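Local coordinates for protein A52 (Vaccinia virus, PDB 2VVW), which is a Bcl-2-like protein that suppresses host innate immunity, associating with IRAK2 to inhibit NF-kappa-B signalling and with TRAF6 to activate p38, at residues P7-L10 and E11-D14; I39-G42 and R43-E47; V109-V112 and W113-E116. One frame throughout, in Å; residues are numbered along the deposited sequence. Where two conformers were deposited one is given.

Contact 1 of 3, residues P7-L10 and E11-D14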
loop_
_atom_site.group_PDB
_atom_site.type_symbol
_atom_site.label_atom_id
_atom_site.label_comp_id
_atom_site.label_asym_id
_atom_site.label_seq_id
_atom_site.Cartn_x
_atom_site.Cartn_y
_atom_site.Cartn_z
ATOM N N PRO A 7 6.639 -5.269 10.905
ATOM C CA PRO A 7 6.357 -3.876 11.270
ATOM C C PRO A 7 5.960 -3.024 10.062
ATOM O O PRO A 7 6.155 -3.427 8.904
ATOM C CB PRO A 7 7.701 -3.378 11.833
ATOM C CG PRO A 7 8.717 -4.220 11.131
ATOM C CD PRO A 7 8.078 -5.577 11.002
ATOM N N ASP A 8 5.411 -1.848 10.325
ATOM C CA ASP A 8 5.202 -0.880 9.265
ATOM C C ASP A 8 6.488 -0.088 9.114
ATOM O O ASP A 8 7.123 0.217 10.121
ATOM C CB ASP A 8 4.069 0.059 9.625
ATOM C CG ASP A 8 3.728 0.973 8.494
ATOM O OD1 ASP A 8 3.008 0.515 7.572
ATOM O OD2 ASP A 8 4.210 2.128 8.500
ATOM N N TYR A 9 6.876 0.249 7.885
ATOM C CA TYR A 9 8.182 0.885 7.636
ATOM C C TYR A 9 8.162 2.411 7.496
ATOM O O TYR A 9 9.210 3.030 7.483
ATOM C CB TYR A 9 8.907 0.190 6.471
ATOM C CG TYR A 9 9.268 -1.242 6.843
ATOM C CD1 TYR A 9 10.197 -1.503 7.861
ATOM C CD2 TYR A 9 8.655 -2.327 6.229
ATOM C CE1 TYR A 9 10.517 -2.806 8.244
ATOM C CE2 TYR A 9 8.964 -3.644 6.603
ATOM C CZ TYR A 9 9.908 -3.876 7.611
ATOM O OH TYR A 9 10.207 -5.167 8.008
ATOM N N LEU A 10 6.990 3.025 7.461
ATOM C CA LEU A 10 6.908 4.473 7.226
ATOM C C LEU A 10 7.732 5.282 8.222
ATOM O O LEU A 10 8.512 6.154 7.824
ATOM C CB LEU A 10 5.463 4.939 7.272
ATOM C CG LEU A 10 5.187 6.407 6.930
ATOM C CD1 LEU A 10 5.857 6.845 5.634
ATOM C CD2 LEU A 10 3.691 6.610 6.871
ATOM N N GLU A 11 7.574 4.975 9.506
ATOM C CA GLU A 11 8.286 5.691 10.573
ATOM C C GLU A 11 9.339 4.820 11.290
ATOM O O GLU A 11 9.803 5.154 12.367
ATOM C CB GLU A 11 7.270 6.246 11.562
ATOM C CG GLU A 11 6.323 7.251 10.934
ATOM C CD GLU A 11 5.200 7.699 11.861
ATOM O OE1 GLU A 11 4.925 7.015 12.866
ATOM O OE2 GLU A 11 4.581 8.743 11.577
ATOM N N TYR A 12 9.739 3.724 10.655
ATOM C CA TYR A 12 10.643 2.760 11.247
ATOM C C TYR A 12 12.072 3.305 11.170
ATOM O O TYR A 12 12.492 3.822 10.137
ATOM C CB TYR A 12 10.502 1.461 10.474
ATOM C CG TYR A 12 11.086 0.197 11.077
ATOM C CD1 TYR A 12 10.399 -0.521 12.050
ATOM C CD2 TYR A 12 12.270 -0.332 10.597
ATOM C CE1 TYR A 12 10.906 -1.721 12.565
ATOM C CE2 TYR A 12 12.790 -1.539 11.104
ATOM C CZ TYR A 12 12.100 -2.221 12.072
ATOM O OH TYR A 12 12.612 -3.396 12.553
ATOM N N ASP A 13 12.813 3.176 12.268
ATOM C CA ASP A 13 14.154 3.763 12.372
ATOM C C ASP A 13 15.282 2.747 12.238
ATOM O O ASP A 13 16.448 3.145 12.209
ATOM C CB ASP A 13 14.310 4.487 13.709
ATOM C CG ASP A 13 13.527 5.777 13.780
ATOM O OD1 ASP A 13 13.290 6.413 12.732
ATOM O OD2 ASP A 13 13.173 6.177 14.902
ATOM N N ASP A 14 14.954 1.455 12.158
ATOM C CA ASP A 14 16.021 0.440 12.118
ATOM C C ASP A 14 16.004 -0.376 10.829
ATOM O O ASP A 14 15.283 -0.066 9.894
ATOM C CB ASP A 14 15.943 -0.486 13.329
ATOM C CG ASP A 14 17.324 -0.813 13.921
ATOM O OD1 ASP A 14 18.338 -0.970 13.182
ATOM O OD2 ASP A 14 17.378 -0.910 15.150
HETATM O O HOH W 1 5.487 3.304 10.654
HETATM O O HOH W 2 11.300 4.867 7.702
#
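Tyr9 and Tyr12, the first and last residues of a type I beta turn, meet in a T-shaped (edge-to-face) stack. The edge of Tyr9 carrying CD1 and CE1 is directed at the face of Tyr12, with ring centroids 5.0 Å apart and planes at 83°. Both side chains lie alongside each other and point the same way, although they leave the backbone differently: Tyr12 has CG anti to the backbone N (chi1 -166°), whereas CG of Tyr9 is anti to the carbonyl carbon. Pro7 adds a second apolar touch, its CG lying 3.6 Å from Tyr12 CE1 in an oblique approach. The turn itself is closed by a weak hydrogen bond, Tyr12 N to Tyr9 O at 3.3 Å.

Beyond this first shell, both phenol hydroxyls are hydrogen-bonded to the carboxylate of Asp19, which ties down the far ends of the paired rings. Leu44 of helix 43-49 packs against both tyrosines, so the turn lies over that helix. Asp8 takes a salt bridge through OD1 from Lys123 of the second subunit. Its other oxygen makes an Asx turn: Leu10 N donates to Asp8 OD2 over 3.1 Å, from 52° above the carboxylate plane. A water bridges the same turn, giving a proton to Asp8 OD2 and accepting one from Glu11 N at 2.9 Å.

Contact 2 of 3, residues I39-G42 and R43-E47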
loop_
_atom_site.group_PDB
_atom_site.type_symbol
_atom_site.label_atom_id
_atom_site.label_comp_id
_atom_site.label_asym_id
_atom_site.label_seq_id
_atom_site.Cartn_x
_atom_site.Cartn_y
_atom_site.Cartn_z
ATOM N N ILE A 39 5.574 14.288 4.527
ATOM C CA ILE A 39 5.112 13.290 5.484
ATOM C C ILE A 39 6.344 12.948 6.312
ATOM O O ILE A 39 7.445 12.847 5.751
ATOM C CB ILE A 39 4.649 11.991 4.766
ATOM C CG1 ILE A 39 3.354 12.223 3.990
ATOM C CG2 ILE A 39 4.441 10.853 5.740
ATOM C CD1 ILE A 39 2.197 12.642 4.845
ATOM N N LYS A 40 6.158 12.761 7.620
ATOM C CA LYS A 40 7.218 12.262 8.500
ATOM C C LYS A 40 7.588 10.820 8.150
ATOM O O LYS A 40 6.745 9.926 8.201
ATOM C CB LYS A 40 6.791 12.340 9.972
ATOM N N TYR A 41 8.854 10.629 7.780
ATOM C CA TYR A 41 9.465 9.321 7.502
ATOM C C TYR A 41 10.422 8.979 8.637
ATOM O O TYR A 41 11.005 9.873 9.255
ATOM C CB TYR A 41 10.325 9.382 6.231
ATOM C CG TYR A 41 9.636 9.297 4.879
ATOM C CD1 TYR A 41 8.249 9.275 4.750
ATOM C CD2 TYR A 41 10.404 9.286 3.705
ATOM C CE1 TYR A 41 7.647 9.214 3.482
ATOM C CE2 TYR A 41 9.815 9.225 2.443
ATOM C CZ TYR A 41 8.438 9.195 2.334
ATOM O OH TYR A 41 7.859 9.142 1.083
ATOM N N GLY A 42 10.650 7.688 8.863
ATOM C CA GLY A 42 11.665 7.251 9.817
ATOM C C GLY A 42 13.051 7.342 9.213
ATOM O O GLY A 42 13.222 7.807 8.074
ATOM N N ARG A 43 14.051 6.907 9.975
ATOM C CA ARG A 43 15.430 6.935 9.511
ATOM C C ARG A 43 15.644 5.991 8.332
ATOM O O ARG A 43 16.459 6.258 7.448
ATOM C CB ARG A 43 16.383 6.579 10.650
ATOM C CG ARG A 43 16.448 7.661 11.706
ATOM C CD ARG A 43 17.705 7.579 12.539
ATOM N NE ARG A 43 17.474 6.960 13.836
ATOM C CZ ARG A 43 16.860 7.552 14.862
ATOM N NH1 ARG A 43 16.382 8.793 14.750
ATOM N NH2 ARG A 43 16.707 6.891 16.007
ATOM N N LEU A 44 14.914 4.887 8.306
ATOM C CA LEU A 44 15.097 3.916 7.228
ATOM C C LEU A 44 14.720 4.502 5.860
ATOM O O LEU A 44 15.528 4.507 4.943
ATOM C CB LEU A 44 14.301 2.644 7.508
ATOM C CG LEU A 44 14.288 1.610 6.382
ATOM C CD1 LEU A 44 15.706 1.206 6.008
ATOM C CD2 LEU A 44 13.434 0.400 6.793
ATOM N N PHE A 45 13.482 4.954 5.719
ATOM C CA PHE A 45 13.032 5.635 4.498
ATOM C C PHE A 45 13.870 6.882 4.201
ATOM O O PHE A 45 14.155 7.159 3.046
ATOM C CB PHE A 45 11.545 6.047 4.600
ATOM C CG PHE A 45 10.556 4.912 4.337
ATOM C CD1 PHE A 45 10.959 3.595 4.279
ATOM C CD2 PHE A 45 9.210 5.196 4.176
ATOM C CE1 PHE A 45 10.034 2.589 4.051
ATOM C CE2 PHE A 45 8.284 4.200 3.933
ATOM C CZ PHE A 45 8.698 2.894 3.889
ATOM N N ASN A 46 14.257 7.627 5.230
ATOM C CA ASN A 46 15.110 8.804 4.999
ATOM C C ASN A 46 16.477 8.448 4.358
ATOM O O ASN A 46 17.015 9.226 3.563
ATOM C CB ASN A 46 15.275 9.643 6.274
ATOM C CG ASN A 46 14.092 10.587 6.525
ATOM O OD1 ASN A 46 13.366 10.982 5.602
ATOM N ND2 ASN A 46 13.905 10.960 7.782
ATOM N N GLU A 47 17.019 7.271 4.669
ATOM C CA GLU A 47 18.236 6.797 3.992
ATOM C C GLU A 47 17.964 6.401 2.546
ATOM O O GLU A 47 18.758 6.722 1.643
ATOM C CB GLU A 47 18.870 5.608 4.727
ATOM C CG GLU A 47 19.542 5.979 6.023
ATOM C CD GLU A 47 20.637 7.028 5.845
ATOM O OE1 GLU A 47 21.456 6.880 4.916
ATOM O OE2 GLU A 47 20.676 7.993 6.638
#
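Tyr41 offers a ring face to the edge of Phe45, four residues on, across the start of helix 43-49. The planes stand at 83° with centroids 5.4 Å apart, and Phe45 CD2 lies over the centre of the tyrosine ring, 4.1 Å above its plane. The same first torsion serves both residues. In each, CG is anti to the carbonyl carbon and beside the backbone N, with chi1 of -80°; because one residue is in the extended loop and the other on the helix, the two side chains nevertheless cross at about a right angle. The tightest touch is made nearer the backbone, where Phe45 CB comes 3.5 Å from Tyr41 CD2.

Asn46 approaches the base of the tyrosine. Its CG, likewise anti to the carbonyl carbon, swings the amide back over the preceding loop, bringing OD1 to 3.5 Å from Tyr41 CB, while the amide and ring planes differ by 39°. On the backbone of this residue, Asn46 N donates to Gly42 O at 3.0 Å, the first i to i+4 bond of the helix.

The surroundings extend the aromatic packing. Phe45 makes a further edge-to-face pair with Tyr28, and Tyr41 also rests on Leu10 and Arg32. At the helix start, Asp13 OD1 accepts a hydrogen bond from Arg43 N, so a carboxylate from the N-terminal loop serves a first-turn amide, where its charge would probably suit the helix dipole. The arrangement is that of a helix N-terminus with Gly42 at the N-cap, its first turn covered by a loop-to-helix T-shaped aromatic pair within a Bcl-2-like helical bundle.

Contact 3 of 3, residues V109-V112 and W113-E116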
loop_
_atom_site.group_PDB
_atom_site.type_symbol
_atom_site.label_atom_id
_atom_site.label_comp_id
_atom_site.label_asym_id
_atom_site.label_seq_id
_atom_site.Cartn_x
_atom_site.Cartn_y
_atom_site.Cartn_z
ATOM N N VAL A 109 10.549 8.785 -10.384
ATOM C CA VAL A 109 9.480 8.524 -11.355
ATOM C C VAL A 109 8.114 8.431 -10.661
ATOM O O VAL A 109 7.133 9.014 -11.127
ATOM C CB VAL A 109 9.775 7.237 -12.187
ATOM C CG1 VAL A 109 8.565 6.810 -13.014
ATOM C CG2 VAL A 109 11.009 7.465 -13.084
ATOM N N VAL A 110 8.049 7.725 -9.533
ATOM C CA VAL A 110 6.788 7.605 -8.814
ATOM C C VAL A 110 6.263 8.990 -8.390
ATOM O O VAL A 110 5.061 9.196 -8.353
ATOM C CB VAL A 110 6.877 6.595 -7.612
ATOM C CG1 VAL A 110 7.319 7.278 -6.306
ATOM C CG2 VAL A 110 5.554 5.888 -7.417
ATOM N N ASP A 111 7.149 9.953 -8.135
ATOM C CA ASP A 111 6.692 11.308 -7.816
ATOM C C ASP A 111 5.906 11.917 -8.954
ATOM O O ASP A 111 4.936 12.627 -8.722
ATOM C CB ASP A 111 7.842 12.278 -7.537
ATOM C CG ASP A 111 8.659 11.920 -6.327
ATOM O OD1 ASP A 111 8.184 11.196 -5.436
ATOM O OD2 ASP A 111 9.806 12.403 -6.275
ATOM N N VAL A 112 6.389 11.714 -10.180
ATOM C CA VAL A 112 5.750 12.293 -11.355
ATOM C C VAL A 112 4.342 11.729 -11.469
ATOM O O VAL A 112 3.387 12.456 -11.708
ATOM C CB VAL A 112 6.572 12.023 -12.665
ATOM C CG1 VAL A 112 5.810 12.465 -13.916
ATOM C CG2 VAL A 112 7.927 12.728 -12.604
ATOM N N TRP A 113 4.217 10.418 -11.318
ATOM C CA TRP A 113 2.914 9.772 -11.395
ATOM C C TRP A 113 1.951 10.174 -10.283
ATOM O O TRP A 113 0.755 10.402 -10.547
ATOM C CB TRP A 113 3.097 8.266 -11.442
ATOM C CG TRP A 113 3.737 7.769 -12.694
ATOM C CD1 TRP A 113 3.687 8.334 -13.946
ATOM C CD2 TRP A 113 4.505 6.566 -12.833
ATOM N NE1 TRP A 113 4.367 7.539 -14.848
ATOM C CE2 TRP A 113 4.891 6.463 -14.190
ATOM C CE3 TRP A 113 4.925 5.573 -11.937
ATOM C CZ2 TRP A 113 5.668 5.402 -14.670
ATOM C CZ3 TRP A 113 5.673 4.510 -12.427
ATOM C CH2 TRP A 113 6.042 4.447 -13.783
ATOM N N ARG A 114 2.458 10.314 -9.059
ATOM C CA ARG A 114 1.621 10.776 -7.960
ATOM C C ARG A 114 1.056 12.133 -8.297
ATOM O O ARG A 114 -0.156 12.382 -8.149
ATOM C CB ARG A 114 2.433 10.847 -6.669
ATOM C CG ARG A 114 1.598 11.105 -5.415
ATOM C CD ARG A 114 2.501 11.349 -4.203
ATOM N NE ARG A 114 3.347 12.521 -4.415
ATOM C CZ ARG A 114 4.669 12.518 -4.610
ATOM N NH1 ARG A 114 5.397 11.392 -4.584
ATOM N NH2 ARG A 114 5.274 13.684 -4.806
ATOM N N ASN A 115 1.928 13.022 -8.746
ATOM C CA ASN A 115 1.534 14.401 -9.058
ATOM C C ASN A 115 0.489 14.488 -10.165
ATOM O O ASN A 115 -0.332 15.395 -10.174
ATOM C CB ASN A 115 2.767 15.243 -9.409
ATOM C CG ASN A 115 3.703 15.428 -8.222
ATOM O OD1 ASN A 115 3.313 15.236 -7.063
ATOM N ND2 ASN A 115 4.954 15.769 -8.509
ATOM N N GLU A 116 0.511 13.521 -11.077
ATOM C CA GLU A 116 -0.459 13.419 -12.159
ATOM C C GLU A 116 -1.708 12.598 -11.756
ATOM O O GLU A 116 -2.657 12.456 -12.546
ATOM C CB GLU A 116 0.233 12.795 -13.372
ATOM C CG GLU A 116 -0.578 12.711 -14.658
ATOM C CD GLU A 116 -0.857 14.050 -15.305
ATOM O OE1 GLU A 116 -0.472 15.109 -14.761
ATOM O OE2 GLU A 116 -1.488 14.033 -16.380
#
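The last two turns of helix 96-115, in the helical Bcl-2-like fold, bring together an apolar i to i+4 pair and a charged i to i+3 pair. Val109 and Trp113 form the first. Both side chains run alongside each other, and Val109 CG1 sits over the six-membered ring of the indole in a CH-pi contact, 3.5 Å from its centroid and only 12° off the ring normal. The valine's chi1 of 170° places CG1 anti to the backbone N, and this is the branch that meets the ring. Trp113 is buried, and its NE1 is satisfied by a hydrogen bond to Leu71 O, a bond that would help to set the rotation of the indole.

Regular backbone bonds join the two turns, among them Arg114 N to Val110 O at 2.9 Å and Asn115 N to Asp111 O at 3.0 Å. Further along, Glu116 N donates to Val112 O at 3.1 Å, with a less straight N-H...O angle of 140°.

The charged pair stands on another side of the helix. Arg32 joins it twice: its NH2 makes a salt bridge with Asp111 OD2, and its backbone O accepts from Arg114 NH1. With Arg114 in the conformer described here, one of two, Asp111 is shared between two arginines, which would be expected to stabilise its negative charge. In that conformer Arg114 folds back through a bend at chi3, and its NH1 bonds Asp111 OD1 at 2.9 Å, close to the guanidinium plane, and on the anti side of the carboxylate but tilted out of its plane.

Overall arrangement
Contacts 1 and 2 are neighbours, with centres about 8 Å apart. Between them, the N-terminal loop meets the start of helix 43-49: Leu10 O probably accepts from Gly42 N at 2.8 Å, and Leu10 CD1 packs 3.5 Å from Tyr41 CD1. Contact 3 stands apart at the end of helix 96-115, its centre about 23 Å from that of contact 1 and 19 Å from that of contact 2. All three are partly buried, but their chemistry differs. The loop and helix-start contacts rely on T-shaped aromatic pairs, whereas contact 3 combines a CH-pi touch with a salt bridge. Arg32 links two of them, packing on Tyr41 and pairing with Asp111.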